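Local structure of hypothetical protein (Streptococcus pneumoniae, 2HIY) at residues R6-V11 with N47-S52; N20-A25 with P72-F77; Q29-L34 with E61-F66; D104-T109 with R164-R169. The protein is of unknown function, a conserved bacterial protein of the DUF1697 family whose chain forms two successive units of ferredoxin-like topology. One frame throughout, in Å; residues are numbered along the deposited sequence.

Interaction 1: R6-V11 with N47-S52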
# COMPACT_ATOMS: atom_id res chain seq x y z
N ARG D 6 10.43 -20.07 -33.21
CA ARG D 6 9.95 -18.97 -32.42
C ARG D 6 9.79 -19.46 -30.98
O ARG D 6 9.19 -20.52 -30.72
CB ARG D 6 8.62 -18.47 -32.98
CG ARG D 6 8.13 -17.17 -32.38
CD ARG D 6 8.79 -15.98 -33.07
NE ARG D 6 8.33 -14.70 -32.55
CZ ARG D 6 9.07 -13.59 -32.59
NH1 ARG D 6 8.59 -12.45 -32.12
NH2 ARG D 6 10.30 -13.63 -33.09
N TYR D 7 10.34 -18.68 -30.07
CA TYR D 7 10.39 -18.97 -28.63
C TYR D 7 9.71 -17.91 -27.80
O TYR D 7 9.70 -16.73 -28.19
CB TYR D 7 11.84 -19.04 -28.14
CG TYR D 7 12.60 -20.24 -28.64
CD1 TYR D 7 13.41 -20.16 -29.78
CD2 TYR D 7 12.49 -21.47 -27.98
CE1 TYR D 7 14.07 -21.26 -30.25
CE2 TYR D 7 13.18 -22.59 -28.43
CZ TYR D 7 13.97 -22.48 -29.59
OH TYR D 7 14.68 -23.56 -30.09
N ALA D 8 9.15 -18.32 -26.67
CA ALA D 8 8.71 -17.43 -25.61
C ALA D 8 9.68 -17.62 -24.45
O ALA D 8 9.97 -18.75 -24.03
CB ALA D 8 7.27 -17.77 -25.14
N LEU D 9 10.16 -16.50 -23.95
CA LEU D 9 11.05 -16.41 -22.81
C LEU D 9 10.29 -15.68 -21.71
O LEU D 9 9.97 -14.50 -21.87
CB LEU D 9 12.28 -15.61 -23.23
CG LEU D 9 13.29 -15.25 -22.13
CD1 LEU D 9 13.86 -16.48 -21.43
CD2 LEU D 9 14.43 -14.40 -22.78
N LEU D 10 9.98 -16.37 -20.63
CA LEU D 10 9.15 -15.82 -19.55
C LEU D 10 9.97 -15.75 -18.29
O LEU D 10 10.65 -16.72 -17.94
CB LEU D 10 7.91 -16.70 -19.31
CG LEU D 10 7.15 -17.11 -20.57
CD1 LEU D 10 5.99 -18.01 -20.09
CD2 LEU D 10 6.64 -15.92 -21.36
N VAL D 11 9.93 -14.62 -17.61
CA VAL D 11 10.68 -14.48 -16.37
C VAL D 11 9.75 -14.03 -15.25
O VAL D 11 8.73 -13.41 -15.49
CB VAL D 11 11.89 -13.54 -16.53
CG1 VAL D 11 12.88 -14.07 -17.60
CG2 VAL D 11 11.45 -12.15 -16.88
N ASN D 47 7.78 -11.05 -20.68
CA ASN D 47 7.26 -11.95 -21.70
C ASN D 47 7.94 -11.53 -22.98
O ASN D 47 7.56 -10.48 -23.57
CB ASN D 47 5.74 -11.80 -21.85
CG ASN D 47 5.03 -11.98 -20.54
OD1 ASN D 47 5.01 -13.09 -20.00
ND2 ASN D 47 4.49 -10.91 -19.98
N ILE D 48 8.95 -12.29 -23.38
CA ILE D 48 9.79 -11.98 -24.53
C ILE D 48 9.63 -13.05 -25.58
O ILE D 48 9.49 -14.24 -25.24
CB ILE D 48 11.30 -11.90 -24.10
CG1 ILE D 48 11.53 -10.64 -23.28
CG2 ILE D 48 12.25 -11.89 -25.33
CD1 ILE D 48 11.73 -9.36 -24.15
N PHE D 49 9.64 -12.66 -26.85
CA PHE D 49 9.53 -13.58 -27.94
C PHE D 49 10.66 -13.31 -28.91
O PHE D 49 11.01 -12.15 -29.16
CB PHE D 49 8.16 -13.44 -28.63
CG PHE D 49 7.03 -13.54 -27.66
CD1 PHE D 49 6.46 -14.78 -27.35
CD2 PHE D 49 6.66 -12.42 -26.92
CE1 PHE D 49 5.47 -14.88 -26.36
CE2 PHE D 49 5.68 -12.50 -25.93
CZ PHE D 49 5.09 -13.76 -25.64
N PHE D 50 11.23 -14.39 -29.43
CA PHE D 50 12.33 -14.23 -30.37
C PHE D 50 12.40 -15.44 -31.28
O PHE D 50 11.80 -16.48 -30.98
CB PHE D 50 13.67 -14.01 -29.63
CG PHE D 50 14.14 -15.21 -28.86
CD1 PHE D 50 14.94 -16.19 -29.46
CD2 PHE D 50 13.82 -15.34 -27.51
CE1 PHE D 50 15.39 -17.32 -28.74
CE2 PHE D 50 14.26 -16.45 -26.79
CZ PHE D 50 15.06 -17.44 -27.40
N THR D 51 13.17 -15.32 -32.35
CA THR D 51 13.36 -16.40 -33.27
C THR D 51 14.83 -16.77 -33.28
O THR D 51 15.71 -15.90 -33.20
CB THR D 51 12.89 -15.99 -34.67
OG1 THR D 51 11.51 -15.64 -34.58
CG2 THR D 51 13.04 -17.13 -35.69
N SER D 52 15.11 -18.06 -33.36
CA SER D 52 16.47 -18.54 -33.44
C SER D 52 16.55 -19.94 -34.01
O SER D 52 15.67 -20.77 -33.75
CB SER D 52 17.15 -18.53 -32.07
OG SER D 52 18.50 -18.93 -32.15
O HOH W 1 16.04 -23.08 -32.31
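Residues 6-10 and 47-52 run antiparallel as adjacent strands, and the tight part of their contact is the buried middle of the ladder, Tyr7 to Leu10 against Asn47 to Phe50. Tyr7 with Phe50 and Leu9 with Ile48 are hydrogen-bonded pairs; the straightest bond, Leu9 N to Ile48 O, spans 2.7 Å. The broadest aromatic contact is on the Tyr7-Phe50 face. Phe50 takes the crowded first torsion between its backbone N and carbonyl carbon (chi1 68°), which turns one face of its ring to Tyr7 CB, 3.9 Å from the ring centroid, in a CH-pi contact. The two rings are near parallel but slid apart, meeting at Tyr7 CD1 and Phe50 CE1 (3.6 Å). A water in the plane of the Tyr7 ring, at its edge, bonds Tyr7 OH and donates to Ser52 O. On the other face Ala8 CB rests against Phe49 CE1 at 3.6 Å.

Packing loosens at the partly exposed Arg6-Thr51 end. Bent at chi2, Arg6 passes over the backbone N of Phe50, and its NH2 donates, within the guanidinium plane, to Thr51 OG1 at 2.8 Å; Lys38 O also accepts from NH2.

Helix 56-70 covers the Tyr7-Phe50 face, helix 171-182 packs on Ala8, Leu10 and Phe49, and strands 78-81 and 39-41 flank the pair.

Interaction 2: N20-A25 with P72-F77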
# COMPACT_ATOMS: atom_id res chain seq x y z
N ASN D 20 14.15 -4.69 -9.28
CA ASN D 20 14.22 -5.70 -10.35
C ASN D 20 13.78 -5.10 -11.68
O ASN D 20 13.01 -5.71 -12.41
CB ASN D 20 13.44 -6.97 -9.99
CG ASN D 20 14.04 -7.72 -8.82
OD1 ASN D 20 14.99 -7.26 -8.18
ND2 ASN D 20 13.51 -8.91 -8.57
N LYS D 21 14.30 -3.92 -11.96
CA LYS D 21 13.85 -3.12 -13.09
C LYS D 21 14.47 -3.61 -14.39
O LYS D 21 15.67 -3.75 -14.50
CB LYS D 21 14.21 -1.64 -12.88
CG LYS D 21 13.66 -0.74 -13.99
CD LYS D 21 13.76 0.75 -13.64
CE LYS D 21 13.42 1.61 -14.86
NZ LYS D 21 13.81 3.05 -14.70
N VAL D 22 13.60 -3.83 -15.36
CA VAL D 22 14.02 -4.18 -16.71
C VAL D 22 13.24 -3.30 -17.66
O VAL D 22 12.00 -3.30 -17.62
CB VAL D 22 13.72 -5.66 -17.01
CG1 VAL D 22 14.19 -6.01 -18.44
CG2 VAL D 22 14.38 -6.57 -15.97
N VAL D 23 13.95 -2.54 -18.48
CA VAL D 23 13.31 -1.69 -19.48
C VAL D 23 13.19 -2.52 -20.75
O VAL D 23 14.20 -2.96 -21.30
CB VAL D 23 14.10 -0.40 -19.69
CG1 VAL D 23 13.47 0.46 -20.79
CG2 VAL D 23 14.18 0.40 -18.39
N MSE D 24 11.96 -2.70 -21.23
CA MSE D 24 11.70 -3.61 -22.34
C MSE D 24 12.47 -3.22 -23.59
O MSE D 24 13.08 -4.07 -24.23
CB MSE D 24 10.20 -3.73 -22.66
CG MSE D 24 9.44 -4.53 -21.63
SE MSE D 24 10.10 -6.36 -21.30
CE MSE D 24 10.63 -6.07 -19.45
N ALA D 25 12.49 -1.95 -23.95
CA ALA D 25 13.24 -1.57 -25.14
C ALA D 25 14.74 -1.90 -25.00
O ALA D 25 15.40 -2.24 -26.00
CB ALA D 25 13.05 -0.09 -25.45
N PRO D 72 21.00 -9.83 -12.72
CA PRO D 72 21.29 -10.97 -11.86
C PRO D 72 20.13 -11.40 -10.96
O PRO D 72 20.20 -12.50 -10.40
CB PRO D 72 22.52 -10.52 -11.04
CG PRO D 72 22.77 -9.15 -11.39
CD PRO D 72 21.87 -8.67 -12.45
N PHE D 73 19.11 -10.57 -10.81
CA PHE D 73 17.89 -10.97 -10.09
C PHE D 73 16.99 -11.88 -10.92
O PHE D 73 16.01 -12.42 -10.40
CB PHE D 73 17.13 -9.72 -9.65
CG PHE D 73 16.94 -8.70 -10.75
CD1 PHE D 73 15.91 -8.84 -11.67
CD2 PHE D 73 17.81 -7.60 -10.88
CE1 PHE D 73 15.74 -7.93 -12.70
CE2 PHE D 73 17.62 -6.68 -11.90
CZ PHE D 73 16.58 -6.85 -12.81
N ILE D 74 17.29 -12.05 -12.20
CA ILE D 74 16.55 -13.04 -13.02
C ILE D 74 17.28 -14.37 -12.86
O ILE D 74 18.32 -14.60 -13.49
CB ILE D 74 16.44 -12.60 -14.50
CG1 ILE D 74 15.63 -11.28 -14.58
CG2 ILE D 74 15.81 -13.73 -15.35
CD1 ILE D 74 15.47 -10.68 -16.00
N GLN D 75 16.79 -15.20 -11.95
CA GLN D 75 17.48 -16.41 -11.53
C GLN D 75 16.81 -17.71 -11.96
O GLN D 75 17.28 -18.80 -11.63
CB GLN D 75 17.68 -16.37 -10.00
CG GLN D 75 18.72 -15.32 -9.61
CD GLN D 75 18.83 -15.06 -8.13
OE1 GLN D 75 18.39 -15.86 -7.31
NE2 GLN D 75 19.44 -13.93 -7.78
N SER D 76 15.71 -17.57 -12.70
CA SER D 76 15.06 -18.68 -13.37
C SER D 76 14.37 -18.11 -14.59
O SER D 76 14.07 -16.90 -14.64
CB SER D 76 14.01 -19.34 -12.46
OG SER D 76 12.85 -18.50 -12.27
N PHE D 77 14.11 -18.94 -15.59
CA PHE D 77 13.28 -18.50 -16.69
C PHE D 77 12.65 -19.71 -17.36
O PHE D 77 13.20 -20.81 -17.30
CB PHE D 77 14.07 -17.64 -17.70
CG PHE D 77 15.28 -18.32 -18.30
CD1 PHE D 77 15.21 -19.10 -19.45
CD2 PHE D 77 16.53 -18.08 -17.76
CE1 PHE D 77 16.35 -19.70 -20.00
CE2 PHE D 77 17.68 -18.66 -18.33
CZ PHE D 77 17.59 -19.47 -19.44
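Two connections of the first ferredoxin-like unit meet here, the one leading into helix 24-34 and the one joining helix 56-70 to strand 78-81. The central arrangement is a stack of flat groups: the Asn20 amide and the Phe73 ring lie 7° from parallel, their side chains sliding past each other in opposite directions. Phe73 holds CG between its backbone N and carbonyl carbon (chi1 49°) and so reaches across to residues 20-22. Asn20 CA sits over the ring centre, 3.6 Å from the centroid, making a CH-pi contact, while OD1 lies 3.5 Å from Phe73 CG on the root side of the ring. The amide is held from elsewhere, since ND2 donates to Gly13 O.

The ring edge meets different groups. Val22 CG2 approaches in the ring plane, 3.8 Å from Phe73 CE1, and Lys21 O also lies at the edge, near CZ. Ile74 adds its CD1 to the apolar patch at 4.3 Å from Val22 CG2, and also packs on Val11 and on Phe67 of helix 56-70. Within 72-77, Gln75 NE2 donates in its amide plane to a lone pair of Pro72 O, three residues back and 3.1 Å away.

Interaction 3: Q29-L34 with E61-F66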
# COMPACT_ATOMS: atom_id res chain seq x y z
N GLN D 29 16.86 -4.69 -27.31
CA GLN D 29 18.12 -4.35 -28.00
C GLN D 29 19.25 -5.27 -27.55
O GLN D 29 20.05 -5.74 -28.38
CB GLN D 29 18.49 -2.87 -27.76
CG GLN D 29 19.92 -2.48 -28.21
CD GLN D 29 20.03 -2.35 -29.71
OE1 GLN D 29 19.73 -1.29 -30.27
NE2 GLN D 29 20.48 -3.42 -30.38
N GLU D 30 19.36 -5.49 -26.25
CA GLU D 30 20.41 -6.36 -25.72
C GLU D 30 20.31 -7.80 -26.23
O GLU D 30 21.31 -8.42 -26.61
CB GLU D 30 20.34 -6.33 -24.20
CG GLU D 30 20.78 -4.99 -23.64
CD GLU D 30 20.19 -4.65 -22.29
OE1 GLU D 30 19.46 -5.47 -21.66
OE2 GLU D 30 20.45 -3.50 -21.85
N LEU D 31 19.09 -8.34 -26.28
CA LEU D 31 18.92 -9.71 -26.81
C LEU D 31 19.18 -9.77 -28.31
O LEU D 31 19.64 -10.78 -28.83
CB LEU D 31 17.52 -10.25 -26.49
CG LEU D 31 17.27 -10.45 -24.99
CD1 LEU D 31 15.82 -10.91 -24.77
CD2 LEU D 31 18.26 -11.46 -24.39
N THR D 32 18.90 -8.68 -29.02
CA THR D 32 19.22 -8.60 -30.45
C THR D 32 20.74 -8.63 -30.60
O THR D 32 21.28 -9.36 -31.45
CB THR D 32 18.60 -7.33 -31.09
OG1 THR D 32 17.18 -7.37 -30.93
CG2 THR D 32 18.89 -7.25 -32.58
N ASN D 33 21.45 -7.86 -29.76
CA ASN D 33 22.91 -7.90 -29.80
C ASN D 33 23.46 -9.27 -29.43
O ASN D 33 24.52 -9.67 -29.95
CB ASN D 33 23.46 -6.85 -28.83
CG ASN D 33 23.26 -5.44 -29.34
OD1 ASN D 33 22.97 -5.22 -30.52
ND2 ASN D 33 23.44 -4.46 -28.44
N LEU D 34 22.78 -9.98 -28.54
CA LEU D 34 23.14 -11.34 -28.14
C LEU D 34 23.00 -12.32 -29.31
O LEU D 34 23.57 -13.43 -29.26
CB LEU D 34 22.30 -11.79 -26.94
CG LEU D 34 22.63 -13.10 -26.21
CD1 LEU D 34 24.01 -13.07 -25.55
CD2 LEU D 34 21.55 -13.42 -25.20
N GLU D 61 22.08 -21.75 -22.31
CA GLU D 61 23.37 -21.36 -21.74
C GLU D 61 23.63 -19.87 -21.98
O GLU D 61 24.08 -19.15 -21.10
CB GLU D 61 24.49 -22.22 -22.32
CG GLU D 61 25.89 -21.98 -21.77
CD GLU D 61 26.93 -22.78 -22.56
OE1 GLU D 61 26.58 -23.80 -23.20
OE2 GLU D 61 28.11 -22.37 -22.54
N LYS D 62 23.32 -19.40 -23.19
CA LYS D 62 23.56 -18.01 -23.51
C LYS D 62 22.70 -17.10 -22.66
O LYS D 62 23.14 -16.04 -22.20
CB LYS D 62 23.28 -17.71 -24.98
CG LYS D 62 24.41 -18.13 -25.89
CD LYS D 62 24.04 -17.93 -27.36
CE LYS D 62 23.86 -16.44 -27.69
NZ LYS D 62 23.94 -16.15 -29.15
N LEU D 63 21.44 -17.50 -22.46
CA LEU D 63 20.53 -16.67 -21.65
C LEU D 63 20.92 -16.67 -20.19
O LEU D 63 20.87 -15.65 -19.52
CB LEU D 63 19.08 -17.08 -21.84
CG LEU D 63 18.49 -16.69 -23.19
CD1 LEU D 63 17.22 -17.48 -23.47
CD2 LEU D 63 18.21 -15.20 -23.24
N GLU D 64 21.31 -17.83 -19.66
CA GLU D 64 21.80 -17.89 -18.28
C GLU D 64 23.00 -16.97 -18.09
O GLU D 64 23.06 -16.21 -17.11
CB GLU D 64 22.16 -19.33 -17.90
CG GLU D 64 20.94 -20.17 -17.66
CD GLU D 64 21.22 -21.65 -17.51
OE1 GLU D 64 22.33 -22.10 -17.87
OE2 GLU D 64 20.29 -22.37 -17.05
N THR D 65 23.96 -17.02 -19.00
CA THR D 65 25.12 -16.16 -18.91
C THR D 65 24.72 -14.69 -19.05
O THR D 65 25.21 -13.82 -18.32
CB THR D 65 26.16 -16.55 -19.97
OG1 THR D 65 26.56 -17.91 -19.70
CG2 THR D 65 27.38 -15.62 -19.95
N PHE D 66 23.81 -14.42 -19.97
CA PHE D 66 23.33 -13.04 -20.17
C PHE D 66 22.69 -12.45 -18.91
O PHE D 66 23.03 -11.35 -18.48
CB PHE D 66 22.35 -12.99 -21.35
CG PHE D 66 21.69 -11.67 -21.49
CD1 PHE D 66 22.36 -10.62 -22.09
CD2 PHE D 66 20.41 -11.46 -21.00
CE1 PHE D 66 21.76 -9.36 -22.20
CE2 PHE D 66 19.81 -10.21 -21.12
CZ PHE D 66 20.49 -9.16 -21.72
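With CG anti to the backbone N in both Leu34 and Phe66 (chi1 172° for the phenylalanine), chi1 sends each side chain into the gap between helices 24-34 and 56-70, while Lys62, with CG beside its backbone N and an extended chi2, bends at chi3 (66°), which brings NZ to Leu34 O. These are the two helices that cover one face of the sheet in a ferredoxin-like unit. Their segment axes come no nearer than 11.7 Å, at 132° between chain directions, so the contact depends on long side chains rather than on close backbones.

Phe66 is the central piece. Leu31 crosses it at about a right angle and sets CD2 over one face, 4.1 Å from the ring centroid, in a CH-pi contact. The Leu34 methyl CD2 comes in obliquely at the root of the side chain, 4.0 Å from Phe66 CB. At the tip, Glu30 CB lies 3.8 Å from Phe66 CZ, and OE1 reaches the ring edge; that carboxylate oxygen is hydrogen-bonded to Tyr71 OH, which steadies the glutamate beside the ring. Toward the sheet, Leu31 CD2 and Leu63 CD2 close the interface methyl to methyl at 3.9 Å.

The remaining component is polar. The Lys62 chain passes Leu34 head to tail, its CE 3.9 Å from Leu34 CG, and delivers its charge toward the C-terminal part of helix 24-34, where a positive charge would probably be favourable. There Lys62 NZ donates to Leu34 O at 2.7 Å, nearly along the C=O axis.

Interaction 4: D104-T109 with R164-R169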
# COMPACT_ATOMS: atom_id res chain seq x y z
N ASP D 104 -4.90 -19.83 -13.58
CA ASP D 104 -3.48 -19.54 -13.73
C ASP D 104 -2.74 -20.70 -14.34
O ASP D 104 -3.13 -21.86 -14.14
CB ASP D 104 -2.89 -19.19 -12.37
CG ASP D 104 -3.58 -17.97 -11.78
OD1 ASP D 104 -3.42 -16.86 -12.35
OD2 ASP D 104 -4.33 -18.09 -10.79
N PHE D 105 -1.67 -20.39 -15.08
CA PHE D 105 -0.79 -21.43 -15.56
C PHE D 105 0.56 -21.21 -14.89
O PHE D 105 1.09 -20.10 -14.95
CB PHE D 105 -0.62 -21.38 -17.08
CG PHE D 105 -0.02 -22.64 -17.65
CD1 PHE D 105 -0.80 -23.77 -17.79
CD2 PHE D 105 1.32 -22.71 -17.99
CE1 PHE D 105 -0.27 -24.93 -18.32
CE2 PHE D 105 1.85 -23.84 -18.52
CZ PHE D 105 1.05 -24.98 -18.68
N LEU D 106 1.09 -22.25 -14.28
CA LEU D 106 2.39 -22.19 -13.62
C LEU D 106 3.42 -22.81 -14.57
O LEU D 106 3.52 -24.03 -14.66
CB LEU D 106 2.36 -22.98 -12.30
CG LEU D 106 1.53 -22.39 -11.15
CD1 LEU D 106 0.03 -22.39 -11.49
CD2 LEU D 106 1.72 -23.23 -9.90
N PHE D 107 4.13 -21.96 -15.32
CA PHE D 107 5.08 -22.47 -16.31
C PHE D 107 6.33 -23.00 -15.62
O PHE D 107 6.94 -22.32 -14.78
CB PHE D 107 5.54 -21.37 -17.24
CG PHE D 107 4.54 -20.98 -18.30
CD1 PHE D 107 4.50 -21.64 -19.53
CD2 PHE D 107 3.67 -19.86 -18.13
CE1 PHE D 107 3.58 -21.25 -20.55
CE2 PHE D 107 2.78 -19.47 -19.14
CZ PHE D 107 2.74 -20.17 -20.34
N TYR D 108 6.73 -24.21 -15.99
CA TYR D 108 8.00 -24.74 -15.53
C TYR D 108 9.15 -23.90 -16.08
O TYR D 108 9.03 -23.26 -17.10
CB TYR D 108 8.14 -26.19 -15.97
CG TYR D 108 7.07 -27.13 -15.42
CD1 TYR D 108 6.58 -27.00 -14.12
CD2 TYR D 108 6.60 -28.19 -16.21
CE1 TYR D 108 5.60 -27.91 -13.62
CE2 TYR D 108 5.65 -29.09 -15.73
CZ TYR D 108 5.18 -28.95 -14.44
OH TYR D 108 4.25 -29.88 -13.98
N THR D 109 10.28 -23.91 -15.39
CA THR D 109 11.48 -23.19 -15.83
C THR D 109 12.59 -24.17 -16.21
O THR D 109 12.56 -25.35 -15.86
CB THR D 109 11.99 -22.29 -14.72
OG1 THR D 109 12.23 -23.07 -13.54
CG2 THR D 109 11.00 -21.15 -14.41
N ARG D 164 10.00 -19.73 -6.63
CA ARG D 164 10.80 -18.79 -7.42
C ARG D 164 11.30 -19.43 -8.71
O ARG D 164 12.04 -18.79 -9.48
CB ARG D 164 11.95 -18.23 -6.60
CG ARG D 164 11.49 -17.30 -5.47
CD ARG D 164 12.64 -16.86 -4.52
NE ARG D 164 13.88 -16.56 -5.22
CZ ARG D 164 14.20 -15.37 -5.71
NH1 ARG D 164 13.39 -14.34 -5.56
NH2 ARG D 164 15.37 -15.23 -6.35
N HIS D 165 10.91 -20.69 -8.95
CA HIS D 165 11.36 -21.46 -10.11
C HIS D 165 10.20 -21.87 -10.98
O HIS D 165 10.31 -22.84 -11.75
CB HIS D 165 12.20 -22.64 -9.65
CG HIS D 165 13.41 -22.19 -8.92
ND1 HIS D 165 13.46 -22.06 -7.55
CD2 HIS D 165 14.58 -21.73 -9.40
CE1 HIS D 165 14.64 -21.57 -7.22
NE2 HIS D 165 15.35 -21.37 -8.31
N ILE D 166 9.09 -21.17 -10.85
CA ILE D 166 7.99 -21.27 -11.81
C ILE D 166 7.63 -19.88 -12.25
O ILE D 166 7.92 -18.92 -11.53
CB ILE D 166 6.75 -21.97 -11.24
CG1 ILE D 166 6.32 -21.29 -9.94
CG2 ILE D 166 6.99 -23.47 -11.09
CD1 ILE D 166 4.97 -21.70 -9.42
N THR D 167 7.00 -19.77 -13.40
CA THR D 167 6.60 -18.47 -13.90
C THR D 167 5.09 -18.48 -14.03
O THR D 167 4.54 -19.18 -14.88
CB THR D 167 7.25 -18.20 -15.27
OG1 THR D 167 8.65 -18.56 -15.21
CG2 THR D 167 7.08 -16.76 -15.64
N ILE D 168 4.42 -17.70 -13.19
CA ILE D 168 2.97 -17.79 -13.12
C ILE D 168 2.37 -16.75 -14.05
O ILE D 168 2.74 -15.56 -14.01
CB ILE D 168 2.49 -17.55 -11.70
CG1 ILE D 168 3.10 -18.60 -10.78
CG2 ILE D 168 0.93 -17.56 -11.67
CD1 ILE D 168 2.71 -18.45 -9.29
N ARG D 169 1.43 -17.17 -14.89
CA ARG D 169 0.69 -16.26 -15.75
C ARG D 169 -0.78 -16.58 -15.67
O ARG D 169 -1.17 -17.74 -15.58
CB ARG D 169 1.14 -16.41 -17.21
CG ARG D 169 2.64 -16.07 -17.45
CD ARG D 169 2.85 -14.56 -17.27
NE ARG D 169 4.21 -14.10 -17.56
CZ ARG D 169 5.17 -13.90 -16.66
NH1 ARG D 169 4.97 -14.18 -15.38
NH2 ARG D 169 6.35 -13.44 -17.06
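In the second ferredoxin-like unit, strand 102-108 pairs antiparallel with strand 166-170, the first strand of the βαββαβ order beside the last. The hydrogen-bonded pairs are Phe105 with Arg169 and Phe107 with Thr167; Phe105 N donates to Arg169 O at 2.7 Å, almost straight and nearly along the C=O axis.

Arg169 can be traced from root to tip. Its CB lies near the plane of the Phe107 ring, 4.0 Å from CE2, and CG touches the same edge atom at 3.8 Å. The chain then bends at chi2 (-70°), and CD carries the guanidinium back over its own strand, where Thr167 CG2 sits above one face toward the rim. The charged end is buried and held by carbonyls and an amide: NE donates to Asn47 OD1, NH2 to Val11 O and Gly46 O, and NH1, at 3.0 Å, to Ile168 O. These bonds fix the rotation of the group and join this strand to the first unit. Phe107 in turn has Phe105 CD2 over the centre of its ring.

On the other face Leu106, Ile166 and Ile168 form an apolar patch. Leu106 and Ile166 lie side by side, with CD2 of the leucine 3.6 Å from CD1 of the isoleucine, and Leu106 CG is 4.1 Å from Ile168 CG1; Tyr153 of helix 152-156 covers Leu106 and Ile168. Beyond the paired strands, Thr109 has OG1 between its backbone N and carbonyl carbon, and this hydroxyl donates to His165 O at 2.6 Å from above the carbonyl plane.

Overall arrangement
From the N terminus, strand 5-10 starts interaction 1, then residues 20-25 and 29-34 start interactions 2 and 3. Residues 47-52 close interaction 1, residues 61-66 close interaction 3 and residues 72-77 close interaction 2. Interaction 3 is therefore nested within interaction 2, and interaction 1 crosses both, as expected of interleaved βαβ connections. Interaction 4 follows in series and joins two strands of the second unit. Leu9 and Ile48 tie the sheet of interaction 1 to the helices of interaction 3, and Phe77, in segment 72-77, packs against both. The two units meet in part where residues 164-169 reach Val11, Asn47 and Ser76, and also where Leu10 packs on Phe107; interactions 3 and 4 do not touch.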